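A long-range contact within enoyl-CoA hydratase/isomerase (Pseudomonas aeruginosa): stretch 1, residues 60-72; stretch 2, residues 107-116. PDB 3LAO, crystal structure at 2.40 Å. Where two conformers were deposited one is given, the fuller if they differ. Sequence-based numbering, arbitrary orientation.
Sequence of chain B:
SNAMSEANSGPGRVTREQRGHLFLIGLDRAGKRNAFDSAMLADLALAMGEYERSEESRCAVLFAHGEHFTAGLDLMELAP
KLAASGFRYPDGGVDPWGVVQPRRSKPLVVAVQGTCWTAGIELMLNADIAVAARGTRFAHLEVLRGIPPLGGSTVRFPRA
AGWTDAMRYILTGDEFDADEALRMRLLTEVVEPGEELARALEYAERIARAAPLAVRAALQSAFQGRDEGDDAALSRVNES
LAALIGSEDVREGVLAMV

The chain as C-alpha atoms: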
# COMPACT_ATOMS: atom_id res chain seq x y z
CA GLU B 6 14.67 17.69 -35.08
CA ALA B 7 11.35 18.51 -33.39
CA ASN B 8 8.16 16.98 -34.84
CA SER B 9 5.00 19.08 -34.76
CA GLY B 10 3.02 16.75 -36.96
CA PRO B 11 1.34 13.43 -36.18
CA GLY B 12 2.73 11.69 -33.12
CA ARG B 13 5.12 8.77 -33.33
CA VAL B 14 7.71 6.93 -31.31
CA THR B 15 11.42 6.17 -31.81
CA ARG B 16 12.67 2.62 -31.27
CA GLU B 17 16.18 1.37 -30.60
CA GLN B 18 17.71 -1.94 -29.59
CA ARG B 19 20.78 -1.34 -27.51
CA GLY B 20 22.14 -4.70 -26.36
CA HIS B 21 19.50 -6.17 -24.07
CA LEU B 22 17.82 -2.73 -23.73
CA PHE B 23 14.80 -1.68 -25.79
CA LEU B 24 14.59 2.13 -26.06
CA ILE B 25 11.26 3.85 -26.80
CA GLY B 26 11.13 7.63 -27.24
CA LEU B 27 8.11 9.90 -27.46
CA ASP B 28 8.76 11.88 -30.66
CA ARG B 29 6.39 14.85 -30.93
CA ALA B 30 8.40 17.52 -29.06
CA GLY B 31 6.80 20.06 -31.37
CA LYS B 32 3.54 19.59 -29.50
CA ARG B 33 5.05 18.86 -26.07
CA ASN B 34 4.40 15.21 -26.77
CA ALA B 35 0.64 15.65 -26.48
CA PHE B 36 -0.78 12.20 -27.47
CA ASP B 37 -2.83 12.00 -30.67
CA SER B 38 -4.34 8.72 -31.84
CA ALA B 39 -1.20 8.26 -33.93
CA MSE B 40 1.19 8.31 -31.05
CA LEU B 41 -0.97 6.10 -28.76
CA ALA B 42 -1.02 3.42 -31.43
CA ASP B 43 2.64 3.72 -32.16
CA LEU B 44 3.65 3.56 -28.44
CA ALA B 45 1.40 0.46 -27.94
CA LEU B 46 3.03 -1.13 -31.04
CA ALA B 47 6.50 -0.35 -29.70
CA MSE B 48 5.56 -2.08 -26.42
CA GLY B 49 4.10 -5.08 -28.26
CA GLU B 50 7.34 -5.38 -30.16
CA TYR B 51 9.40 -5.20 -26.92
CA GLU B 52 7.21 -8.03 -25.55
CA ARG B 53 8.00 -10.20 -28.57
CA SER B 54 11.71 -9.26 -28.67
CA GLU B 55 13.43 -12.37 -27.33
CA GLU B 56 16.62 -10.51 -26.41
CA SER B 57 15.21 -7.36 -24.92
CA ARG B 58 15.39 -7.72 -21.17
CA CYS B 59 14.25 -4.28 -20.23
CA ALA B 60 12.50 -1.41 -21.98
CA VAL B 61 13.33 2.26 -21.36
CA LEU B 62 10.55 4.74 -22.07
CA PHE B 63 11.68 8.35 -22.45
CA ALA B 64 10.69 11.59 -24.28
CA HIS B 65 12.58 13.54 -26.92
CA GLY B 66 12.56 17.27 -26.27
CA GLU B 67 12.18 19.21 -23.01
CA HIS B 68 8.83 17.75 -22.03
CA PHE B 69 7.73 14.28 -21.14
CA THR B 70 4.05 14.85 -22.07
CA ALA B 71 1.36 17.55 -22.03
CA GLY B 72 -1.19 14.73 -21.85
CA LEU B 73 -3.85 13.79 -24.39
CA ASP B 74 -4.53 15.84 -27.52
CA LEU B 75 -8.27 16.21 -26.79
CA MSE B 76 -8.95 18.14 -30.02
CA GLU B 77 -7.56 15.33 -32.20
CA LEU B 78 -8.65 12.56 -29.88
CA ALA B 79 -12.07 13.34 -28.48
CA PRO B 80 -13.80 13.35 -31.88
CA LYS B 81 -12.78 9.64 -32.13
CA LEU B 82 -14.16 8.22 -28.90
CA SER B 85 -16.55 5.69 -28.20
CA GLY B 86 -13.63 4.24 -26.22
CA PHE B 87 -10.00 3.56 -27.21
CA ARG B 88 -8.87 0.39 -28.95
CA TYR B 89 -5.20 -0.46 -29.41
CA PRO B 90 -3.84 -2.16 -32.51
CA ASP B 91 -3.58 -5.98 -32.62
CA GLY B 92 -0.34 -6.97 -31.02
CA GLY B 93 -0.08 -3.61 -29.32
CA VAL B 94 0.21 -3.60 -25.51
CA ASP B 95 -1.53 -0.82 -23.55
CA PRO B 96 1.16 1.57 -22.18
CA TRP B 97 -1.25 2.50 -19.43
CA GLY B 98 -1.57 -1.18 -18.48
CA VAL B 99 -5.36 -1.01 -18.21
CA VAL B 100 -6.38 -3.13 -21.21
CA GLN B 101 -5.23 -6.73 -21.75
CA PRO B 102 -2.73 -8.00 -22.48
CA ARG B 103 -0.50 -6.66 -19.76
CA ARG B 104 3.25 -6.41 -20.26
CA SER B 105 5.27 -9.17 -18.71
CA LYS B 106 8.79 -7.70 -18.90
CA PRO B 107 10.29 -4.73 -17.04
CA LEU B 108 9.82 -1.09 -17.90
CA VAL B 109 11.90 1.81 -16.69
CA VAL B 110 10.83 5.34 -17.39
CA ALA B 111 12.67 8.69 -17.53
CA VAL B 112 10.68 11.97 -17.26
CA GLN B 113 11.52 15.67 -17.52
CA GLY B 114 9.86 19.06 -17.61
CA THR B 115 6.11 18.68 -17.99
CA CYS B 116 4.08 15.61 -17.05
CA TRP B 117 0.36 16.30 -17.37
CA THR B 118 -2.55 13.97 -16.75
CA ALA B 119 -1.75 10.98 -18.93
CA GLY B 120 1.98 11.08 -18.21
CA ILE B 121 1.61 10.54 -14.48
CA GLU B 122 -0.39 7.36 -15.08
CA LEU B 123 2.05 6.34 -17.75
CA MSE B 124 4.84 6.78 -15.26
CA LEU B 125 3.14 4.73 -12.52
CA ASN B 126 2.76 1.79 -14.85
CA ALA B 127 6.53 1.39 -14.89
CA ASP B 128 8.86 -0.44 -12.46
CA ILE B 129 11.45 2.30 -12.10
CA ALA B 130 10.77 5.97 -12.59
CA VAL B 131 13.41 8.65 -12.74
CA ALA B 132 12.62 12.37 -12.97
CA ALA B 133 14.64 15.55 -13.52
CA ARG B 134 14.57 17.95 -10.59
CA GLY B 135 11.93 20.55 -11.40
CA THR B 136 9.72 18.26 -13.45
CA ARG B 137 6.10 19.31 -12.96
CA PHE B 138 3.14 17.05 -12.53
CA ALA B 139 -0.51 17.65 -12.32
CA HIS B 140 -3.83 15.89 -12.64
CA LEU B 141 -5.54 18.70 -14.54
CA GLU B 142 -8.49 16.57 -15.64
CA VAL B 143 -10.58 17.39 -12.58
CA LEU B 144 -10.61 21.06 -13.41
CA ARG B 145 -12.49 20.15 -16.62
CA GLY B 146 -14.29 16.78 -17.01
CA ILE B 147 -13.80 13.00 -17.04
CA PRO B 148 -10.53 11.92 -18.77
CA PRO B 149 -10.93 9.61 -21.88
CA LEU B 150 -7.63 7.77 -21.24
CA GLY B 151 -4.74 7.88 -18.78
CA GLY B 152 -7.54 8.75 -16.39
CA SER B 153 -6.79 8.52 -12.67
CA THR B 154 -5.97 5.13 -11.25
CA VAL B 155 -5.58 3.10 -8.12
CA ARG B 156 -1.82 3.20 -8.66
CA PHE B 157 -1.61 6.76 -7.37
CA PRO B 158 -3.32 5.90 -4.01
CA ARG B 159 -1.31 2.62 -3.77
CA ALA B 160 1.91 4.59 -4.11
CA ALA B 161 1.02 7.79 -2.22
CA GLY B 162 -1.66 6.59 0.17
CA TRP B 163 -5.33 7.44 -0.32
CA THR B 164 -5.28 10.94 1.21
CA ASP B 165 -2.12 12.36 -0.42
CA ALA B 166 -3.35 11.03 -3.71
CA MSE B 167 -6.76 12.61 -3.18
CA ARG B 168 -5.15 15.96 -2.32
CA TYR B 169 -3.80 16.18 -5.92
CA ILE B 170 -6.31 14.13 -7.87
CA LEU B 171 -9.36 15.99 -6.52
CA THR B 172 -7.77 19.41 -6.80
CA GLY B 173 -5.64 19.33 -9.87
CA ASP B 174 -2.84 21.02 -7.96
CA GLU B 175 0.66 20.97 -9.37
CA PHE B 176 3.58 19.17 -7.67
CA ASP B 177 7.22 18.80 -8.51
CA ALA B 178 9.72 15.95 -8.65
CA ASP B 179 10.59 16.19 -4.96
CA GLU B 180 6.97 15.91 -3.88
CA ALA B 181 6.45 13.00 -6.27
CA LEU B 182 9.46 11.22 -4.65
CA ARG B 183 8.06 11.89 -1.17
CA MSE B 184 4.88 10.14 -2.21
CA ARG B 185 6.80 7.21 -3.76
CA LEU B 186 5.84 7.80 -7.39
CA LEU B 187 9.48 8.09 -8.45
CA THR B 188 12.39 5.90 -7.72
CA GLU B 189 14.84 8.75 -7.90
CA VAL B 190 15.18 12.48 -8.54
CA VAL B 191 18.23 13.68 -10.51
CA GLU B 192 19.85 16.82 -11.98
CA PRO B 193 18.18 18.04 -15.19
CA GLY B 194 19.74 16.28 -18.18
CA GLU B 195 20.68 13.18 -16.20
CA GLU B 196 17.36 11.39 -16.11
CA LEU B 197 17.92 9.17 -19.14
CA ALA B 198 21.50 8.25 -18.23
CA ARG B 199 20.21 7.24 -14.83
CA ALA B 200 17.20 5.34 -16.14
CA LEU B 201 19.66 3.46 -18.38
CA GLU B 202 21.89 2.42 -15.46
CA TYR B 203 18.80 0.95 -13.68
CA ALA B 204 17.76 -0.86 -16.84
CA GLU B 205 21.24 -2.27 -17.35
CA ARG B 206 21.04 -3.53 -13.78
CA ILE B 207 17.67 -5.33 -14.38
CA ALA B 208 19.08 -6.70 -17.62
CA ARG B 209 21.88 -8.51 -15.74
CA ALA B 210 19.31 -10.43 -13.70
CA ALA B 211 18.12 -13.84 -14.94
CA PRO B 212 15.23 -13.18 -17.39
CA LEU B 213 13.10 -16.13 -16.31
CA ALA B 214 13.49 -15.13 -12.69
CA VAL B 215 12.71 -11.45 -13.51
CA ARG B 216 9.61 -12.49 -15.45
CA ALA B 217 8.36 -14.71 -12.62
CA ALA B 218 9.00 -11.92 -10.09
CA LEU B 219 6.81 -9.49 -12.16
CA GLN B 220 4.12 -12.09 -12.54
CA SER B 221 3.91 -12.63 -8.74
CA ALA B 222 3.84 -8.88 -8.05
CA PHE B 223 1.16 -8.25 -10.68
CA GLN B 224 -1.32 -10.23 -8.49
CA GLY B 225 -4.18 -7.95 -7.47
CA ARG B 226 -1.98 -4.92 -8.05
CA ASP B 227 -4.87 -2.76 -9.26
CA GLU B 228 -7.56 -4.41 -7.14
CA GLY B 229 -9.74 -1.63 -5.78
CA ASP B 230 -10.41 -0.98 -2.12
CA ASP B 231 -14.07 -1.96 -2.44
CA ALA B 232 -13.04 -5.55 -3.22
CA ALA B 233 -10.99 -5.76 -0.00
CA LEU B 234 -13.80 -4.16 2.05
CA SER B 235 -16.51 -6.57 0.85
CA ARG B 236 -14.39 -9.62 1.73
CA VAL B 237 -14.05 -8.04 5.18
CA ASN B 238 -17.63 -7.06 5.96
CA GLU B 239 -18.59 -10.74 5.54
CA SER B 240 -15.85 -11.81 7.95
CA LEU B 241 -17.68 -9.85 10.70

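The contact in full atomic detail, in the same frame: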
# COMPACT_ATOMS: atom_id res chain seq x y z
N ALA B 60 12.86 -2.48 -21.08
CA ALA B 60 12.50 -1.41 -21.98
C ALA B 60 12.75 -0.08 -21.25
O ALA B 60 12.47 0.04 -20.05
CB ALA B 60 11.05 -1.56 -22.35
N VAL B 61 13.27 0.92 -21.95
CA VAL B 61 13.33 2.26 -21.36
C VAL B 61 12.45 3.24 -22.14
O VAL B 61 12.68 3.51 -23.34
CB VAL B 61 14.76 2.80 -21.35
CG1 VAL B 61 14.79 4.15 -20.70
CG2 VAL B 61 15.69 1.80 -20.65
N LEU B 62 11.42 3.74 -21.47
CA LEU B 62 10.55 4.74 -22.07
C LEU B 62 11.02 6.12 -21.68
O LEU B 62 11.15 6.41 -20.52
CB LEU B 62 9.12 4.57 -21.59
CG LEU B 62 8.09 5.63 -21.99
CD1 LEU B 62 7.80 5.71 -23.51
CD2 LEU B 62 6.83 5.27 -21.27
N PHE B 63 11.28 6.97 -22.68
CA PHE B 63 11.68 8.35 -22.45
C PHE B 63 11.00 9.29 -23.50
O PHE B 63 10.24 8.85 -24.39
CB PHE B 63 13.21 8.45 -22.50
CG PHE B 63 13.78 8.33 -23.88
CD1 PHE B 63 13.85 7.09 -24.51
CD2 PHE B 63 14.18 9.46 -24.58
CE1 PHE B 63 14.37 6.97 -25.84
CE2 PHE B 63 14.69 9.36 -25.92
CZ PHE B 63 14.79 8.10 -26.53
N ALA B 64 11.28 10.59 -23.38
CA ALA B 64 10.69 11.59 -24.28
C ALA B 64 11.81 12.41 -24.92
O ALA B 64 12.74 12.86 -24.23
CB ALA B 64 9.69 12.50 -23.53
N HIS B 65 11.72 12.58 -26.23
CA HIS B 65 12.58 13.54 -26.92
C HIS B 65 12.07 14.92 -26.55
O HIS B 65 10.88 15.09 -26.24
CB HIS B 65 12.52 13.32 -28.42
CG HIS B 65 13.08 12.00 -28.85
ND1 HIS B 65 14.43 11.77 -29.00
CD2 HIS B 65 12.47 10.83 -29.16
CE1 HIS B 65 14.63 10.53 -29.38
NE2 HIS B 65 13.45 9.93 -29.49
N GLY B 66 12.97 15.90 -26.52
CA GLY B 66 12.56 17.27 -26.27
C GLY B 66 12.76 17.63 -24.81
O GLY B 66 13.54 16.99 -24.12
N GLU B 67 12.04 18.66 -24.36
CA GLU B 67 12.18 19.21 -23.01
C GLU B 67 11.02 18.77 -22.13
O GLU B 67 10.99 19.04 -20.94
CB GLU B 67 12.27 20.74 -23.06
CG GLU B 67 13.55 21.30 -23.74
CD GLU B 67 13.47 22.79 -24.12
OE1 GLU B 67 12.52 23.19 -24.83
OE2 GLU B 67 14.37 23.56 -23.71
N HIS B 68 10.06 18.08 -22.73
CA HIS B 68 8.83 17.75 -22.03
C HIS B 68 8.38 16.33 -22.19
O HIS B 68 8.17 15.85 -23.29
CB HIS B 68 7.73 18.70 -22.50
CG HIS B 68 8.02 20.12 -22.16
ND1 HIS B 68 7.92 20.62 -20.88
CD2 HIS B 68 8.49 21.14 -22.93
CE1 HIS B 68 8.28 21.89 -20.87
NE2 HIS B 68 8.62 22.23 -22.10
N PHE B 69 8.21 15.64 -21.07
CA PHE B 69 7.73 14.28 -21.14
C PHE B 69 6.38 14.18 -21.87
O PHE B 69 6.31 13.58 -22.94
CB PHE B 69 7.69 13.63 -19.77
CG PHE B 69 7.39 12.16 -19.82
CD1 PHE B 69 8.31 11.29 -20.35
CD2 PHE B 69 6.20 11.66 -19.33
CE1 PHE B 69 8.03 9.94 -20.42
CE2 PHE B 69 5.94 10.32 -19.36
CZ PHE B 69 6.85 9.46 -19.92
N THR B 70 5.32 14.76 -21.32
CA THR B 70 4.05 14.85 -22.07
C THR B 70 3.08 15.88 -21.52
O THR B 70 2.95 16.02 -20.31
CB THR B 70 3.31 13.49 -22.17
OG1 THR B 70 2.14 13.66 -22.97
CG2 THR B 70 2.87 13.03 -20.82
N ALA B 71 2.40 16.60 -22.43
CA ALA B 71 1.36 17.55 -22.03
C ALA B 71 0.03 16.83 -21.84
O ALA B 71 -0.98 17.47 -21.53
CB ALA B 71 1.21 18.68 -23.04
N GLY B 72 0.03 15.51 -21.99
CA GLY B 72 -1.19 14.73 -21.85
C GLY B 72 -1.84 14.39 -23.19
O GLY B 72 -1.18 14.39 -24.22
N PRO B 107 10.13 -5.94 -17.84
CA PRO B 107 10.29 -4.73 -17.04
C PRO B 107 10.26 -3.45 -17.83
O PRO B 107 10.69 -3.44 -18.95
CB PRO B 107 11.69 -4.90 -16.41
CG PRO B 107 11.89 -6.36 -16.38
CD PRO B 107 11.25 -6.88 -17.65
N LEU B 108 9.78 -2.38 -17.23
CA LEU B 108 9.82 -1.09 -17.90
C LEU B 108 10.37 -0.04 -16.96
O LEU B 108 9.99 0.03 -15.80
CB LEU B 108 8.42 -0.71 -18.36
CG LEU B 108 8.22 0.71 -18.90
CD1 LEU B 108 8.89 0.82 -20.21
CD2 LEU B 108 6.75 0.85 -19.08
N VAL B 109 11.30 0.75 -17.45
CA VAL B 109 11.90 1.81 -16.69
C VAL B 109 11.53 3.07 -17.44
O VAL B 109 11.51 3.08 -18.67
CB VAL B 109 13.43 1.69 -16.68
CG1 VAL B 109 14.07 3.01 -16.22
CG2 VAL B 109 13.87 0.53 -15.81
N VAL B 110 11.21 4.14 -16.72
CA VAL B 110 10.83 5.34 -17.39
C VAL B 110 11.60 6.56 -16.88
O VAL B 110 11.80 6.74 -15.66
CB VAL B 110 9.30 5.59 -17.30
CG1 VAL B 110 8.86 5.90 -15.81
CG2 VAL B 110 8.95 6.73 -18.22
N ALA B 111 12.02 7.40 -17.83
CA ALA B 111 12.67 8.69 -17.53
C ALA B 111 11.77 9.87 -17.92
O ALA B 111 11.33 9.95 -19.07
CB ALA B 111 14.01 8.78 -18.28
N VAL B 112 11.54 10.81 -17.00
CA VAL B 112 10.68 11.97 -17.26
C VAL B 112 11.32 13.32 -16.90
O VAL B 112 11.99 13.45 -15.88
CB VAL B 112 9.39 11.94 -16.44
CG1 VAL B 112 8.61 10.65 -16.67
CG2 VAL B 112 9.75 12.07 -15.05
N GLN B 113 10.99 14.32 -17.70
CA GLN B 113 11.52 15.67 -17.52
C GLN B 113 10.50 16.73 -17.90
O GLN B 113 9.64 16.52 -18.78
CB GLN B 113 12.75 15.88 -18.40
CG GLN B 113 12.42 16.22 -19.87
CD GLN B 113 12.12 14.99 -20.72
OE1 GLN B 113 11.40 14.07 -20.30
NE2 GLN B 113 12.64 15.00 -21.96
N GLY B 114 10.65 17.90 -17.27
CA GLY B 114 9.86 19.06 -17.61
C GLY B 114 8.39 19.01 -17.19
O GLY B 114 8.06 19.33 -16.05
N THR B 115 7.54 18.64 -18.13
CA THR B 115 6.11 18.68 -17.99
C THR B 115 5.54 17.27 -18.06
O THR B 115 5.92 16.49 -18.91
CB THR B 115 5.49 19.53 -19.10
OG1 THR B 115 5.30 20.87 -18.64
CG2 THR B 115 4.16 18.99 -19.52
N CYS B 116 4.62 16.96 -17.15
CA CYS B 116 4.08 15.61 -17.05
C CYS B 116 2.60 15.64 -16.69
O CYS B 116 2.21 15.29 -15.57
CB CYS B 116 4.86 14.81 -16.00
SG CYS B 116 4.65 13.01 -16.14
O HOH W 1 12.47 11.48 -20.94

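Two neighbouring strands, 60-64 and 108-112, run parallel in register, Ala60 beside Leu108 and Leu62 beside Val110. As parallel pairing requires, the bonds alternate: Ala60 N gives to Pro107 O (3.2 Å), Val109 N to Ala60 O (2.9 Å), Leu62 N to Val109 O (2.9 Å) and Ala111 N to Leu62 O (3.0 Å).

Beyond Ala111 the ladder opens, and a water fills the gap. It accepts from Ala64 N (2.9 Å) and donates to Ala111 O (2.7 Å) and Gln113 OE1 (2.9 Å). The same Gln113 side chain ties down the loop, its NE2 donating to Ala64 O and to Gly66 O, both at 3.1 Å. Backbone pairing then resumes with the register shifted by two: Phe69 N bonds Gln113 O (2.8 Å) and Thr70 N bonds Thr115 O (3.0 Å).

Apolar packing follows the sheet faces. Ala60, Leu62, Leu108 and Val110 share one face, where Leu108 CD1 lies 3.9 Å from Ala60 CB and 4.0 Å from Leu62 CB. Phe69 brings its ring against the second strand: Val112 CG1 sits over one face, 3.5 Å from the ring centroid, while Phe69 CZ reaches Val110 CG2 at 3.8 Å.

Gly114 permits the close turn; a CB there would clash with Glu67 O and His68 ND1.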